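Local coordinates for vivid PAS protein VVD (Neurospora crassa, PDB 3D72) that acts as a fungal blue-light photoreceptor of the LOV/PAS family, holding a flavin cofactor and forming a rapidly exchanging dimer on light activation, at residues Y10-Y15 against I50-E55; V27-V32 against M144-E149; M130-V133 against E139-Y142. The protein carries 1 engineered substitution. All blocks are in the same frame, centred on the assembly; numbering follows the deposited sequence.

Interaction 1: Y10-Y15 against I50-E55; sequences YDIMGY and IVYASE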
loop_
_atom_site.group_PDB
_atom_site.type_symbol
_atom_site.label_atom_id
_atom_site.label_comp_id
_atom_site.label_asym_id
_atom_site.label_seq_id
_atom_site.Cartn_x
_atom_site.Cartn_y
_atom_site.Cartn_z
ATOM N N TYR A 10 -2.982 -12.719 6.213
ATOM C CA TYR A 10 -2.031 -12.276 5.208
ATOM C C TYR A 10 -1.740 -10.784 5.141
ATOM O O TYR A 10 -2.608 -9.975 5.422
ATOM C CB TYR A 10 -2.481 -12.773 3.834
ATOM C CG TYR A 10 -2.528 -14.277 3.770
ATOM C CD1 TYR A 10 -3.665 -14.972 4.167
ATOM C CD2 TYR A 10 -1.398 -15.008 3.409
ATOM C CE1 TYR A 10 -3.668 -16.373 4.213
ATOM C CE2 TYR A 10 -1.388 -16.401 3.450
ATOM C CZ TYR A 10 -2.526 -17.075 3.859
ATOM O OH TYR A 10 -2.510 -18.450 3.939
ATOM N N ASP A 11 -0.513 -10.444 4.757
ATOM C CA ASP A 11 -0.094 -9.046 4.645
ATOM C C ASP A 11 -0.581 -8.425 3.338
ATOM O O ASP A 11 0.227 -7.974 2.518
ATOM C CB ASP A 11 1.433 -8.929 4.716
ATOM C CG ASP A 11 1.896 -7.497 4.949
ATOM O OD1 ASP A 11 1.031 -6.605 5.119
ATOM O OD2 ASP A 11 3.124 -7.270 4.968
ATOM N N ILE A 12 -1.898 -8.381 3.166
ATOM C CA ILE A 12 -2.485 -7.824 1.959
ATOM C C ILE A 12 -2.053 -6.379 1.726
ATOM O O ILE A 12 -1.728 -6.012 0.595
ATOM C CB ILE A 12 -4.027 -7.910 1.997
ATOM C CG1 ILE A 12 -4.461 -9.371 2.171
ATOM C CG2 ILE A 12 -4.620 -7.306 0.719
ATOM C CD1 ILE A 12 -3.892 -10.329 1.128
ATOM N N MET A 13 -2.029 -5.555 2.773
ATOM C CA MET A 13 -1.604 -4.160 2.580
ATOM C C MET A 13 -0.156 -4.070 2.118
ATOM O O MET A 13 0.163 -3.320 1.180
ATOM C CB MET A 13 -1.781 -3.347 3.863
ATOM C CG MET A 13 -3.224 -3.156 4.257
ATOM S SD MET A 13 -3.415 -1.829 5.470
ATOM C CE MET A 13 -2.977 -2.674 6.936
ATOM N N GLY A 14 0.722 -4.835 2.767
ATOM C CA GLY A 14 2.118 -4.809 2.389
ATOM C C GLY A 14 2.303 -5.252 0.953
ATOM O O GLY A 14 3.134 -4.696 0.232
ATOM N N TYR A 15 1.524 -6.245 0.535
ATOM C CA TYR A 15 1.629 -6.751 -0.824
ATOM C C TYR A 15 1.107 -5.751 -1.848
ATOM O O TYR A 15 1.646 -5.657 -2.950
ATOM C CB TYR A 15 0.904 -8.092 -0.961
ATOM C CG TYR A 15 1.487 -9.181 -0.081
ATOM C CD1 TYR A 15 2.834 -9.162 0.298
ATOM C CD2 TYR A 15 0.697 -10.238 0.367
ATOM C CE1 TYR A 15 3.378 -10.171 1.104
ATOM C CE2 TYR A 15 1.232 -11.251 1.168
ATOM C CZ TYR A 15 2.568 -11.211 1.532
ATOM O OH TYR A 15 3.080 -12.208 2.332
ATOM N N ILE A 50 -6.750 -20.300 -3.290
ATOM C CA ILE A 50 -7.085 -18.976 -2.799
ATOM C C ILE A 50 -6.947 -19.038 -1.283
ATOM O O ILE A 50 -7.538 -19.905 -0.638
ATOM C CB ILE A 50 -8.550 -18.602 -3.130
ATOM C CG1 ILE A 50 -8.737 -18.503 -4.648
ATOM C CG2 ILE A 50 -8.925 -17.306 -2.450
ATOM C CD1 ILE A 50 -10.189 -18.409 -5.074
ATOM N N VAL A 51 -6.160 -18.136 -0.712
ATOM C CA VAL A 51 -5.976 -18.115 0.740
ATOM C C VAL A 51 -6.536 -16.821 1.334
ATOM O O VAL A 51 -6.603 -16.656 2.552
ATOM C CB VAL A 51 -4.477 -18.297 1.142
ATOM C CG1 VAL A 51 -4.012 -19.698 0.773
ATOM C CG2 VAL A 51 -3.604 -17.262 0.456
ATOM N N TYR A 52 -6.932 -15.894 0.462
ATOM C CA TYR A 52 -7.543 -14.637 0.892
ATOM C C TYR A 52 -8.424 -14.080 -0.213
ATOM O O TYR A 52 -8.030 -14.084 -1.371
ATOM C CB TYR A 52 -6.493 -13.576 1.243
ATOM C CG TYR A 52 -7.126 -12.261 1.653
ATOM C CD1 TYR A 52 -7.417 -11.271 0.712
ATOM C CD2 TYR A 52 -7.502 -12.043 2.972
ATOM C CE1 TYR A 52 -8.074 -10.097 1.083
ATOM C CE2 TYR A 52 -8.157 -10.878 3.350
ATOM C CZ TYR A 52 -8.441 -9.915 2.405
ATOM O OH TYR A 52 -9.104 -8.781 2.805
ATOM N N ALA A 53 -9.614 -13.607 0.154
ATOM C CA ALA A 53 -10.536 -13.018 -0.816
ATOM C C ALA A 53 -11.132 -11.754 -0.216
ATOM O O ALA A 53 -11.617 -11.759 0.915
ATOM C CB ALA A 53 -11.643 -14.009 -1.177
ATOM N N SER A 54 -11.082 -10.658 -0.968
ATOM C CA SER A 54 -11.629 -9.404 -0.467
ATOM C C SER A 54 -13.148 -9.441 -0.515
ATOM O O SER A 54 -13.738 -10.200 -1.284
ATOM C CB SER A 54 -11.123 -8.214 -1.289
ATOM O OG SER A 54 -11.825 -8.094 -2.509
ATOM N N GLU A 55 -13.781 -8.617 0.307
ATOM C CA GLU A 55 -15.230 -8.587 0.321
ATOM C C GLU A 55 -15.807 -8.202 -1.037
ATOM O O GLU A 55 -16.878 -8.665 -1.406
ATOM C CB GLU A 55 -15.719 -7.639 1.415
ATOM C CG GLU A 55 -15.324 -8.120 2.797
ATOM C CD GLU A 55 -16.287 -7.680 3.878
ATOM O OE1 GLU A 55 -16.134 -8.144 5.030
ATOM O OE2 GLU A 55 -17.194 -6.871 3.582
#
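Y10 and V51 meet at about a right angle. The methyl CG2 of V51 sits over one face of the Y10 ring, toward its rim, in a CH-pi contact 3.9 Å from the ring centroid. Y10 CE1 comes within 3.4 Å of V51 O. Y10 CG lies beside the backbone N (chi1 -61°), which carries the ring toward the strand. The phenol OH touches V51 CB but finds its hydrogen-bond partner in the backbone N of A6. V51 and Y52 both face L40 in a classic beta bulge, on an edge strand of the PAS sheet. Both side chains accordingly point toward the 10-15 segment. Y52 offers its ring face to I12. I12 CG1 stands over the ring centre, 3.7 Å from the centroid and 8° off the normal. I12 CD1 reaches Y52 CD1 at 3.7 Å. I12 opens helix 12-21, whose N-cap is D11. D11 OD1 accepts from G14 N at 3.0 Å, met from above the carboxylate plane. M1 of the second subunit packs on both I12 and Y52, and D11 and M13 also touch that subunit.

Interaction 2: V27-V32 against M144-E149; sequences VELGPV and MGFQCE. With FAD (flavin-adenine dinucleotide), chain C.
L29 brings its CD2 methyl down on one face of the F146 ring. The methyl is offset toward the rim, and L29 CD2 to F146 CE2 is a tight 3.3 Å. This is a CH-pi contact, 3.6 Å from CD2 to the ring centroid and 24° off the normal. The L29 torsion chi1, at -149°, lies away from a staggered value. G30 follows with a positive phi of 79°. P31 comes next and packs on N21 of the second subunit. V32 then returns to the same phenylalanine. It crosses F146 at about a right angle, with V32 CG1 3.9 Å from F146 CE1 and V32 CB as near. V32 O accepts a hydrogen bond from N21 of the second subunit. The partner segment begins on strand 140-146, which lies in the middle of the PAS sheet. Residues of the 144-149 segment alternate: F146 is turned to the 27-32 loop, while G145 and Q147 border the flavin on the other side. The backbone of G145 lies against the flavin, with G145 N 3.4 Å from the methyl C7M. Q147 CG approaches flavin O4 at 3.4 Å. M144 packs on Y15, L16 and I19 of helix 12-21, and L16 also touches V32. At the C-terminus, E149 forms a salt bridge with K118.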
loop_
_atom_site.group_PDB
_atom_site.type_symbol
_atom_site.label_atom_id
_atom_site.label_comp_id
_atom_site.label_asym_id
_atom_site.label_seq_id
_atom_site.Cartn_x
_atom_site.Cartn_y
_atom_site.Cartn_z
ATOM N N VAL A 27 2.608 -4.407 -16.665
ATOM C CA VAL A 27 1.227 -4.027 -16.876
ATOM C C VAL A 27 0.894 -2.929 -15.863
ATOM O O VAL A 27 1.247 -3.031 -14.690
ATOM C CB VAL A 27 0.290 -5.290 -16.829
ATOM C CG1 VAL A 27 1.031 -6.502 -17.398
ATOM C CG2 VAL A 27 -0.173 -5.580 -15.407
ATOM N N GLU A 28 0.258 -1.857 -16.332
ATOM C CA GLU A 28 -0.088 -0.750 -15.445
ATOM C C GLU A 28 -1.413 -1.067 -14.782
ATOM O O GLU A 28 -2.388 -1.404 -15.451
ATOM C CB GLU A 28 -0.207 0.567 -16.213
ATOM C CG GLU A 28 0.932 0.861 -17.174
ATOM C CD GLU A 28 0.595 0.468 -18.599
ATOM O OE1 GLU A 28 -0.592 0.582 -18.975
ATOM O OE2 GLU A 28 1.512 0.055 -19.343
ATOM N N LEU A 29 -1.446 -0.946 -13.464
ATOM C CA LEU A 29 -2.648 -1.248 -12.714
ATOM C C LEU A 29 -3.253 0.017 -12.137
ATOM O O LEU A 29 -4.457 0.080 -11.886
ATOM C CB LEU A 29 -2.291 -2.219 -11.587
ATOM C CG LEU A 29 -3.309 -3.242 -11.092
ATOM C CD1 LEU A 29 -3.836 -4.078 -12.248
ATOM C CD2 LEU A 29 -2.617 -4.124 -10.056
ATOM N N GLY A 30 -2.413 1.027 -11.942
ATOM C CA GLY A 30 -2.879 2.265 -11.352
ATOM C C GLY A 30 -2.976 2.017 -9.857
ATOM O O GLY A 30 -2.672 0.913 -9.403
ATOM N N PRO A 31 -3.393 3.006 -9.059
ATOM C CA PRO A 31 -3.487 2.761 -7.615
ATOM C C PRO A 31 -4.521 1.697 -7.250
ATOM O O PRO A 31 -5.595 1.629 -7.845
ATOM C CB PRO A 31 -3.838 4.140 -7.051
ATOM C CG PRO A 31 -4.525 4.826 -8.204
ATOM C CD PRO A 31 -3.722 4.401 -9.391
ATOM N N VAL A 32 -4.177 0.855 -6.281
ATOM C CA VAL A 32 -5.083 -0.190 -5.822
ATOM C C VAL A 32 -5.054 -0.217 -4.305
ATOM O O VAL A 32 -4.064 0.187 -3.698
ATOM C CB VAL A 32 -4.666 -1.588 -6.342
ATOM C CG1 VAL A 32 -5.062 -1.748 -7.808
ATOM C CG2 VAL A 32 -3.167 -1.782 -6.173
ATOM N N MET A 144 -1.260 -12.185 -6.508
ATOM C CA MET A 144 -2.415 -11.364 -6.175
ATOM C C MET A 144 -3.200 -11.128 -7.456
ATOM O O MET A 144 -2.637 -10.707 -8.476
ATOM C CB MET A 144 -2.011 -10.013 -5.569
ATOM C CG MET A 144 -3.228 -9.158 -5.146
ATOM S SD MET A 144 -2.899 -7.771 -4.006
ATOM C CE MET A 144 -2.373 -8.701 -2.503
ATOM N N GLY A 145 -4.488 -11.437 -7.402
ATOM C CA GLY A 145 -5.345 -11.244 -8.555
ATOM C C GLY A 145 -6.338 -10.128 -8.320
ATOM O O GLY A 145 -6.860 -9.966 -7.226
ATOM N N PHE A 146 -6.587 -9.351 -9.372
ATOM C CA PHE A 146 -7.520 -8.236 -9.344
ATOM C C PHE A 146 -8.597 -8.559 -10.369
ATOM O O PHE A 146 -8.276 -8.908 -11.504
ATOM C CB PHE A 146 -6.785 -6.952 -9.735
ATOM C CG PHE A 146 -5.672 -6.592 -8.795
ATOM C CD1 PHE A 146 -5.920 -5.801 -7.679
ATOM C CD2 PHE A 146 -4.383 -7.063 -9.011
ATOM C CE1 PHE A 146 -4.892 -5.480 -6.788
ATOM C CE2 PHE A 146 -3.344 -6.748 -8.124
ATOM C CZ PHE A 146 -3.603 -5.954 -7.014
ATOM N N GLN A 147 -9.859 -8.477 -9.962
ATOM C CA GLN A 147 -10.976 -8.776 -10.861
ATOM C C GLN A 147 -11.812 -7.545 -11.149
ATOM O O GLN A 147 -11.939 -6.654 -10.315
ATOM C CB GLN A 147 -11.889 -9.847 -10.265
ATOM C CG GLN A 147 -11.261 -11.215 -10.080
ATOM C CD GLN A 147 -10.303 -11.276 -8.916
ATOM O OE1 GLN A 147 -10.427 -10.514 -7.962
ATOM N NE2 GLN A 147 -9.349 -12.199 -8.981
ATOM N N CYS A 148 -12.410 -7.520 -12.332
ATOM C CA CYS A 148 -13.231 -6.396 -12.750
ATOM C C CYS A 148 -14.326 -6.905 -13.665
ATOM O O CYS A 148 -14.051 -7.536 -14.683
ATOM C CB CYS A 148 -12.371 -5.362 -13.484
ATOM S SG CYS A 148 -13.280 -3.976 -14.234
ATOM N N GLU A 149 -15.568 -6.642 -13.288
ATOM C CA GLU A 149 -16.692 -7.072 -14.096
ATOM C C GLU A 149 -16.824 -6.093 -15.259
ATOM O O GLU A 149 -16.958 -4.875 -14.996
ATOM C CB GLU A 149 -17.966 -7.083 -13.253
ATOM C CG GLU A 149 -18.998 -8.066 -13.741
ATOM C CD GLU A 149 -20.305 -7.957 -12.994
ATOM O OE1 GLU A 149 -20.273 -7.809 -11.755
ATOM O OE2 GLU A 149 -21.365 -8.029 -13.654
ATOM O OXT GLU A 149 -16.783 -6.551 -16.421
HETATM P PA FAD C . -5.408 -25.998 -17.201
HETATM O O1A FAD C . -6.451 -26.620 -16.340
HETATM O O2A FAD C . -4.168 -26.773 -17.445
HETATM O O5B FAD C . -6.086 -25.601 -18.579
HETATM C C5B FAD C . -5.372 -24.995 -19.676
HETATM C C4B FAD C . -6.294 -25.020 -20.892
HETATM O O4B FAD C . -5.545 -24.476 -21.994
HETATM C C3B FAD C . -6.793 -26.418 -21.313
HETATM O O3B FAD C . -8.188 -26.527 -21.431
HETATM C C2B FAD C . -6.066 -26.730 -22.616
HETATM O O2B FAD C . -6.778 -27.420 -23.610
HETATM C C1B FAD C . -5.510 -25.387 -23.101
HETATM N N9A FAD C . -4.128 -25.436 -23.538
HETATM C C8A FAD C . -3.028 -25.793 -22.808
HETATM N N7A FAD C . -1.898 -25.754 -23.477
HETATM C C5A FAD C . -2.288 -25.367 -24.748
HETATM C C6A FAD C . -1.531 -25.131 -25.950
HETATM N N6A FAD C . -0.206 -25.303 -25.994
HETATM N N1A FAD C . -2.207 -24.742 -27.070
HETATM C C2A FAD C . -3.556 -24.580 -26.992
HETATM N N3A FAD C . -4.366 -24.761 -25.923
HETATM C C4A FAD C . -3.629 -25.174 -24.803
HETATM N N1 FAD C . -9.384 -17.598 -13.291
HETATM C C2 FAD C . -10.646 -17.153 -13.522
HETATM O O2 FAD C . -11.383 -17.661 -14.386
HETATM N N3 FAD C . -11.143 -16.071 -12.778
HETATM C C4 FAD C . -10.443 -15.403 -11.772
HETATM O O4 FAD C . -10.976 -14.440 -11.175
HETATM C C4X FAD C . -9.129 -15.863 -11.548
HETATM N N5 FAD C . -8.360 -15.250 -10.540
HETATM C C5X FAD C . -7.077 -15.724 -10.331
HETATM C C6 FAD C . -6.280 -15.115 -9.313
HETATM C C7 FAD C . -5.011 -15.559 -9.027
HETATM C C7M FAD C . -4.232 -14.819 -7.931
HETATM C C8 FAD C . -4.471 -16.677 -9.709
HETATM C C8M FAD C . -3.090 -17.231 -9.424
HETATM C C9 FAD C . -5.255 -17.303 -10.745
HETATM C C9A FAD C . -6.549 -16.857 -11.065
HETATM N N10 FAD C . -7.368 -17.454 -12.107
HETATM C C10 FAD C . -8.649 -16.988 -12.300
HETATM C "C1'" FAD C . -6.882 -18.569 -12.967
HETATM C "C2'" FAD C . -6.997 -20.006 -12.522
HETATM O "O2'" FAD C . -6.754 -20.070 -11.112
HETATM C "C3'" FAD C . -5.996 -20.831 -13.366
HETATM O "O3'" FAD C . -4.680 -20.340 -13.119
HETATM C "C4'" FAD C . -6.282 -20.739 -14.903
HETATM O "O4'" FAD C . -7.533 -21.338 -15.181
HETATM C "C5'" FAD C . -5.190 -21.403 -15.757
HETATM O "O5'" FAD C . -4.608 -22.533 -15.087
HETATM P P FAD C . -5.273 -23.974 -15.091
HETATM O O1P FAD C . -4.614 -24.721 -14.017
HETATM O O2P FAD C . -6.750 -23.868 -15.000
HETATM O O3P FAD C . -4.910 -24.663 -16.494
#

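Interaction 3: M130-V133 against E139-Y142; sequences MIPV and EYRY. With FAD (flavin-adenine dinucleotide), chain C.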
loop_
_atom_site.group_PDB
_atom_site.type_symbol
_atom_site.label_atom_id
_atom_site.label_comp_id
_atom_site.label_asym_id
_atom_site.label_seq_id
_atom_site.Cartn_x
_atom_site.Cartn_y
_atom_site.Cartn_z
ATOM N N MET A 130 -3.070 -10.551 -12.802
ATOM C CA MET A 130 -2.391 -11.341 -11.764
ATOM C C MET A 130 -0.941 -10.904 -11.675
ATOM O O MET A 130 -0.231 -10.858 -12.684
ATOM C CB MET A 130 -2.469 -12.829 -12.094
ATOM C CG MET A 130 -3.861 -13.418 -11.947
ATOM S SD MET A 130 -4.009 -15.063 -12.674
ATOM C CE MET A 130 -4.026 -14.703 -14.417
ATOM N N ILE A 131 -0.504 -10.582 -10.459
ATOM C CA ILE A 131 0.854 -10.111 -10.220
ATOM C C ILE A 131 1.513 -10.961 -9.143
ATOM O O ILE A 131 0.960 -11.094 -8.052
ATOM C CB ILE A 131 0.839 -8.648 -9.705
ATOM C CG1 ILE A 131 -0.006 -7.764 -10.635
ATOM C CG2 ILE A 131 2.256 -8.117 -9.605
ATOM C CD1 ILE A 131 0.565 -7.607 -12.026
ATOM N N PRO A 132 2.686 -11.562 -9.435
ATOM C CA PRO A 132 3.335 -12.376 -8.403
ATOM C C PRO A 132 3.802 -11.496 -7.256
ATOM O O PRO A 132 4.201 -10.351 -7.464
ATOM C CB PRO A 132 4.503 -13.012 -9.144
ATOM C CG PRO A 132 4.866 -11.961 -10.135
ATOM C CD PRO A 132 3.513 -11.519 -10.652
ATOM N N VAL A 133 3.774 -12.066 -6.055
ATOM C CA VAL A 133 4.131 -11.368 -4.830
ATOM C C VAL A 133 5.218 -12.077 -4.011
ATOM O O VAL A 133 5.177 -13.296 -3.824
ATOM C CB VAL A 133 2.852 -11.205 -3.961
ATOM C CG1 VAL A 133 3.174 -10.546 -2.643
ATOM C CG2 VAL A 133 1.822 -10.385 -4.730
ATOM N N GLU A 139 11.369 -14.159 -1.983
ATOM C CA GLU A 139 11.084 -14.934 -3.183
ATOM C C GLU A 139 9.583 -14.942 -3.460
ATOM O O GLU A 139 8.781 -14.715 -2.559
ATOM C CB GLU A 139 11.617 -16.359 -3.023
ATOM C CG GLU A 139 13.142 -16.419 -3.026
ATOM C CD GLU A 139 13.688 -17.832 -2.955
ATOM O OE1 GLU A 139 14.874 -18.025 -3.295
ATOM O OE2 GLU A 139 12.941 -18.749 -2.552
ATOM N N TYR A 140 9.199 -15.184 -4.710
ATOM C CA TYR A 140 7.779 -15.212 -5.057
ATOM C C TYR A 140 7.085 -16.372 -4.357
ATOM O O TYR A 140 7.471 -17.534 -4.528
ATOM C CB TYR A 140 7.605 -15.324 -6.571
ATOM C CG TYR A 140 7.938 -14.041 -7.303
ATOM C CD1 TYR A 140 7.299 -12.846 -6.975
ATOM C CD2 TYR A 140 8.876 -14.024 -8.332
ATOM C CE1 TYR A 140 7.582 -11.664 -7.654
ATOM C CE2 TYR A 140 9.171 -12.844 -9.016
ATOM C CZ TYR A 140 8.519 -11.671 -8.671
ATOM O OH TYR A 140 8.806 -10.500 -9.332
ATOM N N ARG A 141 6.057 -16.055 -3.571
ATOM C CA ARG A 141 5.318 -17.066 -2.810
ATOM C C ARG A 141 3.820 -17.039 -3.121
ATOM O O ARG A 141 3.148 -18.075 -3.129
ATOM C CB ARG A 141 5.542 -16.828 -1.308
ATOM C CG ARG A 141 4.634 -17.623 -0.353
ATOM C CD ARG A 141 4.851 -19.114 -0.491
ATOM N NE ARG A 141 3.884 -19.884 0.292
ATOM C CZ ARG A 141 4.020 -20.211 1.576
ATOM N NH1 ARG A 141 3.067 -20.909 2.180
ATOM N NH2 ARG A 141 5.104 -19.860 2.257
ATOM N N TYR A 142 3.304 -15.846 -3.392
ATOM C CA TYR A 142 1.884 -15.700 -3.677
ATOM C C TYR A 142 1.642 -15.011 -5.002
ATOM O O TYR A 142 2.558 -14.515 -5.641
ATOM C CB TYR A 142 1.208 -14.847 -2.602
ATOM C CG TYR A 142 1.370 -15.367 -1.205
ATOM C CD1 TYR A 142 2.256 -14.771 -0.312
ATOM C CD2 TYR A 142 0.646 -16.470 -0.780
ATOM C CE1 TYR A 142 2.417 -15.272 0.983
ATOM C CE2 TYR A 142 0.801 -16.980 0.506
ATOM C CZ TYR A 142 1.684 -16.379 1.374
ATOM O OH TYR A 142 1.853 -16.910 2.629
HETATM P PA FAD C . -5.408 -25.998 -17.201
HETATM O O1A FAD C . -6.451 -26.620 -16.340
HETATM O O2A FAD C . -4.168 -26.773 -17.445
HETATM O O5B FAD C . -6.086 -25.601 -18.579
HETATM C C5B FAD C . -5.372 -24.995 -19.676
HETATM C C4B FAD C . -6.294 -25.020 -20.892
HETATM O O4B FAD C . -5.545 -24.476 -21.994
HETATM C C3B FAD C . -6.793 -26.418 -21.313
HETATM O O3B FAD C . -8.188 -26.527 -21.431
HETATM C C2B FAD C . -6.066 -26.730 -22.616
HETATM O O2B FAD C . -6.778 -27.420 -23.610
HETATM C C1B FAD C . -5.510 -25.387 -23.101
HETATM N N9A FAD C . -4.128 -25.436 -23.538
HETATM C C8A FAD C . -3.028 -25.793 -22.808
HETATM N N7A FAD C . -1.898 -25.754 -23.477
HETATM C C5A FAD C . -2.288 -25.367 -24.748
HETATM C C6A FAD C . -1.531 -25.131 -25.950
HETATM N N6A FAD C . -0.206 -25.303 -25.994
HETATM N N1A FAD C . -2.207 -24.742 -27.070
HETATM C C2A FAD C . -3.556 -24.580 -26.992
HETATM N N3A FAD C . -4.366 -24.761 -25.923
HETATM C C4A FAD C . -3.629 -25.174 -24.803
HETATM N N1 FAD C . -9.384 -17.598 -13.291
HETATM C C2 FAD C . -10.646 -17.153 -13.522
HETATM O O2 FAD C . -11.383 -17.661 -14.386
HETATM N N3 FAD C . -11.143 -16.071 -12.778
HETATM C C4 FAD C . -10.443 -15.403 -11.772
HETATM O O4 FAD C . -10.976 -14.440 -11.175
HETATM C C4X FAD C . -9.129 -15.863 -11.548
HETATM N N5 FAD C . -8.360 -15.250 -10.540
HETATM C C5X FAD C . -7.077 -15.724 -10.331
HETATM C C6 FAD C . -6.280 -15.115 -9.313
HETATM C C7 FAD C . -5.011 -15.559 -9.027
HETATM C C7M FAD C . -4.232 -14.819 -7.931
HETATM C C8 FAD C . -4.471 -16.677 -9.709
HETATM C C8M FAD C . -3.090 -17.231 -9.424
HETATM C C9 FAD C . -5.255 -17.303 -10.745
HETATM C C9A FAD C . -6.549 -16.857 -11.065
HETATM N N10 FAD C . -7.368 -17.454 -12.107
HETATM C C10 FAD C . -8.649 -16.988 -12.300
HETATM C "C1'" FAD C . -6.882 -18.569 -12.967
HETATM C "C2'" FAD C . -6.997 -20.006 -12.522
HETATM O "O2'" FAD C . -6.754 -20.070 -11.112
HETATM C "C3'" FAD C . -5.996 -20.831 -13.366
HETATM O "O3'" FAD C . -4.680 -20.340 -13.119
HETATM C "C4'" FAD C . -6.282 -20.739 -14.903
HETATM O "O4'" FAD C . -7.533 -21.338 -15.181
HETATM C "C5'" FAD C . -5.190 -21.403 -15.757
HETATM O "O5'" FAD C . -4.608 -22.533 -15.087
HETATM P P FAD C . -5.273 -23.974 -15.091
HETATM O O1P FAD C . -4.614 -24.721 -14.017
HETATM O O2P FAD C . -6.750 -23.868 -15.000
HETATM O O3P FAD C . -4.910 -24.663 -16.494
#
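V133 O is gripped by two backbone N-H groups, R141 N at 2.9 Å and Y142 N at 3.2 Å. Both bonds are nearly straight, with angles of 166° and 169° at the hydrogen. The R141 donor lies close to the line of the C=O, and the Y142 donor is tilted from the carbonyl plane. Y140 CA adds a CA-H...O contact to the same oxygen. Two residues facing one make this a classic beta bulge, in the hairpin of strands 123-134 and 140-146. V133 N returns a bond to Y142 O at 2.8 Å, with the donor above the carbonyl plane. P132 lies alongside Y140. P132 CB sits over one face of the Y140 ring, 3.5 Å from Y140 CD1, while V133 C lies at the ring edge. R141 CG rests on one face of the Y142 ring, and R141 NE forms a salt bridge with D42. At the other end of the first segment, M130 reaches the cofactor. Its SD is 3.2 Å from flavin C9, with the chain bent at chi3 (-74°). M130 also packs on M100 and I104 of helix 94-106. V133 meets Y15, Q18 and I19 of helix 12-21. Strand 123-134 runs between strands 110-117 and 140-146, and Y142 touches L40 and D42 on strand 38-42.

Overall arrangement
The three contacts lie around one five-stranded antiparallel PAS sheet, with centres 12 to 14 Å apart. Interaction 1 reaches its edge strand 50-53; interactions 2 and 3 share strand 140-146. Along the chain, interactions 1 and 2 cross, and interaction 3 comes after interaction 1 and between the two segments of interaction 2. Helix 12-21 ties them together: Y15 packs on M144 and on V133. M144 O is also a probable hydrogen-bond acceptor for I131 N. Interactions 2 and 3 touch FAD. Segments 10-15 and 27-32 pack on the PAS sheet and also touch the second subunit, which may be how changes at the flavin are passed outward.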